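Local coordinates for protein truncated hemoglobin 4 (Chlamydomonas reinhardtii, PDB 6BME) that binds heme b through its truncated 2-on-2 globin domain, with two protein side chains as axial iron ligands, and probably binds oxygen, at residues A[37-40]-A[41-45]. Residues are numbered along the deposited sequence; the frame is centred on the assembly and turned at random.
With HEM (protoporphyrin IX containing Fe), chain C.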
loop_
_atom_site.group_PDB
_atom_site.type_symbol
_atom_site.label_atom_id
_atom_site.label_comp_id
_atom_site.label_asym_id
_atom_site.label_seq_id
_atom_site.Cartn_x
_atom_site.Cartn_y
_atom_site.Cartn_z
ATOM N N VAL A 37 15.484 3.609 -1.536
ATOM C CA VAL A 37 14.963 2.458 -0.804
ATOM C C VAL A 37 15.364 1.181 -1.534
ATOM O O VAL A 37 14.993 0.975 -2.695
ATOM C CB VAL A 37 13.441 2.526 -0.636
ATOM C CG1 VAL A 37 13.001 1.422 0.325
ATOM C CG2 VAL A 37 13.019 3.890 -0.118
ATOM N N ASP A 38 16.084 0.306 -0.837
ATOM C CA ASP A 38 16.562 -0.926 -1.447
ATOM C C ASP A 38 15.383 -1.806 -1.860
ATOM O O ASP A 38 14.292 -1.730 -1.290
ATOM C CB ASP A 38 17.479 -1.675 -0.472
ATOM C CG ASP A 38 16.709 -2.405 0.614
ATOM O OD1 ASP A 38 16.247 -3.538 0.341
ATOM O OD2 ASP A 38 16.560 -1.853 1.729
ATOM N N MET A 39 15.624 -2.656 -2.855
ATOM C CA MET A 39 14.538 -3.404 -3.487
ATOM C C MET A 39 13.970 -4.484 -2.574
ATOM O O MET A 39 12.795 -4.851 -2.704
ATOM C CB MET A 39 15.035 -4.033 -4.788
ATOM C CG MET A 39 13.932 -4.584 -5.677
ATOM S SD MET A 39 13.203 -3.307 -6.730
ATOM C CE MET A 39 14.544 -3.067 -7.901
ATOM N N VAL A 40 14.782 -5.027 -1.670
ATOM C CA VAL A 40 14.273 -6.042 -0.753
ATOM C C VAL A 40 13.246 -5.417 0.180
ATOM O O VAL A 40 12.133 -5.933 0.351
ATOM C CB VAL A 40 15.436 -6.702 0.019
ATOM C CG1 VAL A 40 14.909 -7.614 1.123
ATOM C CG2 VAL A 40 16.335 -7.482 -0.934
ATOM N N THR A 41 13.585 -4.264 0.753
ATOM C CA THR A 41 12.637 -3.529 1.581
ATOM C C THR A 41 11.358 -3.208 0.814
ATOM O O THR A 41 10.256 -3.337 1.356
ATOM C CB THR A 41 13.296 -2.246 2.091
ATOM O OG1 THR A 41 14.461 -2.584 2.872
ATOM C CG2 THR A 41 12.330 -1.438 2.916
ATOM N N LEU A 42 11.483 -2.801 -0.453
ATOM C CA LEU A 42 10.308 -2.397 -1.221
ATOM C C LEU A 42 9.410 -3.589 -1.519
ATOM O O LEU A 42 8.187 -3.514 -1.359
ATOM C CB LEU A 42 10.732 -1.721 -2.527
ATOM C CG LEU A 42 11.226 -0.281 -2.420
ATOM C CD1 LEU A 42 11.474 0.312 -3.797
ATOM C CD2 LEU A 42 10.220 0.549 -1.639
ATOM N N ILE A 43 9.999 -4.692 -1.978
ATOM C CA ILE A 43 9.210 -5.889 -2.246
ATOM C C ILE A 43 8.535 -6.366 -0.967
ATOM O O ILE A 43 7.361 -6.753 -0.976
ATOM C CB ILE A 43 10.093 -6.985 -2.875
ATOM C CG1 ILE A 43 10.588 -6.539 -4.244
ATOM C CG2 ILE A 43 9.333 -8.307 -3.002
ATOM C CD1 ILE A 43 9.473 -6.204 -5.213
ATOM N N ALA A 44 9.256 -6.325 0.158
ATOM C CA ALA A 44 8.653 -6.730 1.424
ATOM C C ALA A 44 7.511 -5.799 1.802
ATOM O O ALA A 44 6.468 -6.249 2.286
ATOM C CB ALA A 44 9.708 -6.768 2.538
ATOM N N LYS A 45 7.689 -4.494 1.573
ATOM C CA LYS A 45 6.618 -3.537 1.822
ATOM C C LYS A 45 5.362 -3.892 1.037
ATOM O O LYS A 45 4.249 -3.902 1.585
ATOM C CB LYS A 45 7.079 -2.126 1.449
ATOM C CG LYS A 45 5.920 -1.164 1.162
ATOM C CD LYS A 45 6.437 0.237 0.844
ATOM C CE LYS A 45 5.343 1.116 0.234
ATOM N NZ LYS A 45 4.124 1.234 1.101
HETATM C CHA HEM C . 7.301 1.524 4.139
HETATM C CHB HEM C . 2.831 -0.311 4.169
HETATM C CHC HEM C . 1.240 3.870 2.316
HETATM C CHD HEM C . 5.749 4.761 0.843
HETATM C C1A HEM C . 6.268 0.643 4.368
HETATM C C2A HEM C . 6.320 -0.674 4.990
HETATM C C3A HEM C . 5.065 -1.162 4.975
HETATM C C4A HEM C . 4.190 -0.192 4.359
HETATM C CMA HEM C . 4.556 -2.513 5.518
HETATM C CAA HEM C . 7.579 -1.388 5.576
HETATM C CBA HEM C . 8.654 -1.620 4.513
HETATM C CGA HEM C . 9.786 -2.501 5.008
HETATM O O1A HEM C . 10.495 -2.113 5.989
HETATM O O2A HEM C . 9.985 -3.587 4.388
HETATM C C1B HEM C . 1.991 0.719 3.794
HETATM C C2B HEM C . 0.557 0.791 3.996
HETATM C C3B HEM C . 0.138 1.960 3.490
HETATM C C4B HEM C . 1.280 2.640 2.929
HETATM C CMB HEM C . -0.309 -0.277 4.706
HETATM C CAB HEM C . -1.290 2.553 3.416
HETATM C CBB HEM C . -2.402 1.821 3.461
HETATM C C1C HEM C . 2.309 4.432 1.670
HETATM C C2C HEM C . 2.254 5.549 0.773
HETATM C C3C HEM C . 3.484 5.798 0.332
HETATM C C4C HEM C . 4.380 4.846 0.967
HETATM C CMC HEM C . 0.956 6.288 0.379
HETATM C CAC HEM C . 3.842 6.914 -0.668
HETATM C CBC HEM C . 4.802 6.729 -1.579
HETATM C C1D HEM C . 6.568 4.013 1.673
HETATM C C2D HEM C . 8.012 4.095 1.756
HETATM C C3D HEM C . 8.429 3.202 2.652
HETATM C C4D HEM C . 7.272 2.521 3.180
HETATM C CMD HEM C . 8.883 5.044 0.915
HETATM C CAD HEM C . 9.892 2.880 3.077
HETATM C CBD HEM C . 10.398 3.919 4.068
HETATM C CGD HEM C . 11.835 3.575 4.387
HETATM O O1D HEM C . 12.149 2.365 4.522
HETATM O O2D HEM C . 12.655 4.510 4.520
HETATM N NA HEM C . 4.967 0.884 3.990
HETATM N NB HEM C . 2.402 1.871 3.141
HETATM N NC HEM C . 3.620 4.037 1.772
HETATM N ND HEM C . 6.144 3.044 2.571
HETATM FE FE HEM C . 4.279 2.457 2.845
#
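D38 grips T41 with both carboxylate oxygens at the start of helix 39-53. OD1 of D38 accepts from T41 N at 2.8 Å, and the donor approaches from above the carboxylate plane. OD2 of D38 accepts from T41 OG1 at a very short 2.5 Å. D38 is the N-cap residue, and the bond from T41 N to OD1 is its capping bond. Its CG lies between its backbone N and carbonyl carbon (chi1 77°), which brings the carboxylate to T41 N and OG1. The backbone bond from L42 N to D38 O closes the first turn, and the bonds from I43 N to M39 O and A44 N to V40 O carry the helix on.

On another side of the turn, CG1 of V37 packs on CD2 of L42 at 3.5 Å, the two side chains crossing at about a right angle. L42 is buried and also touches Y21 of helix 10-25 and F34 of a loop. With an alanine in place of L42, V37 CG1 would probably lose its closest apolar contact and a gap would open toward F34 and Y21.

CG2 of T41 lies 3.5 Å from a heme propionate carbon, CGA. One turn on, K45 runs nearly extended over the porphyrin and bends at its end (chi4 57°). Its NZ binds the iron at 2.1 Å. H69 supplies the other axial ligand. The heme is thus hexacoordinate, and a sixth-site ligand such as oxygen would probably have to displace K45.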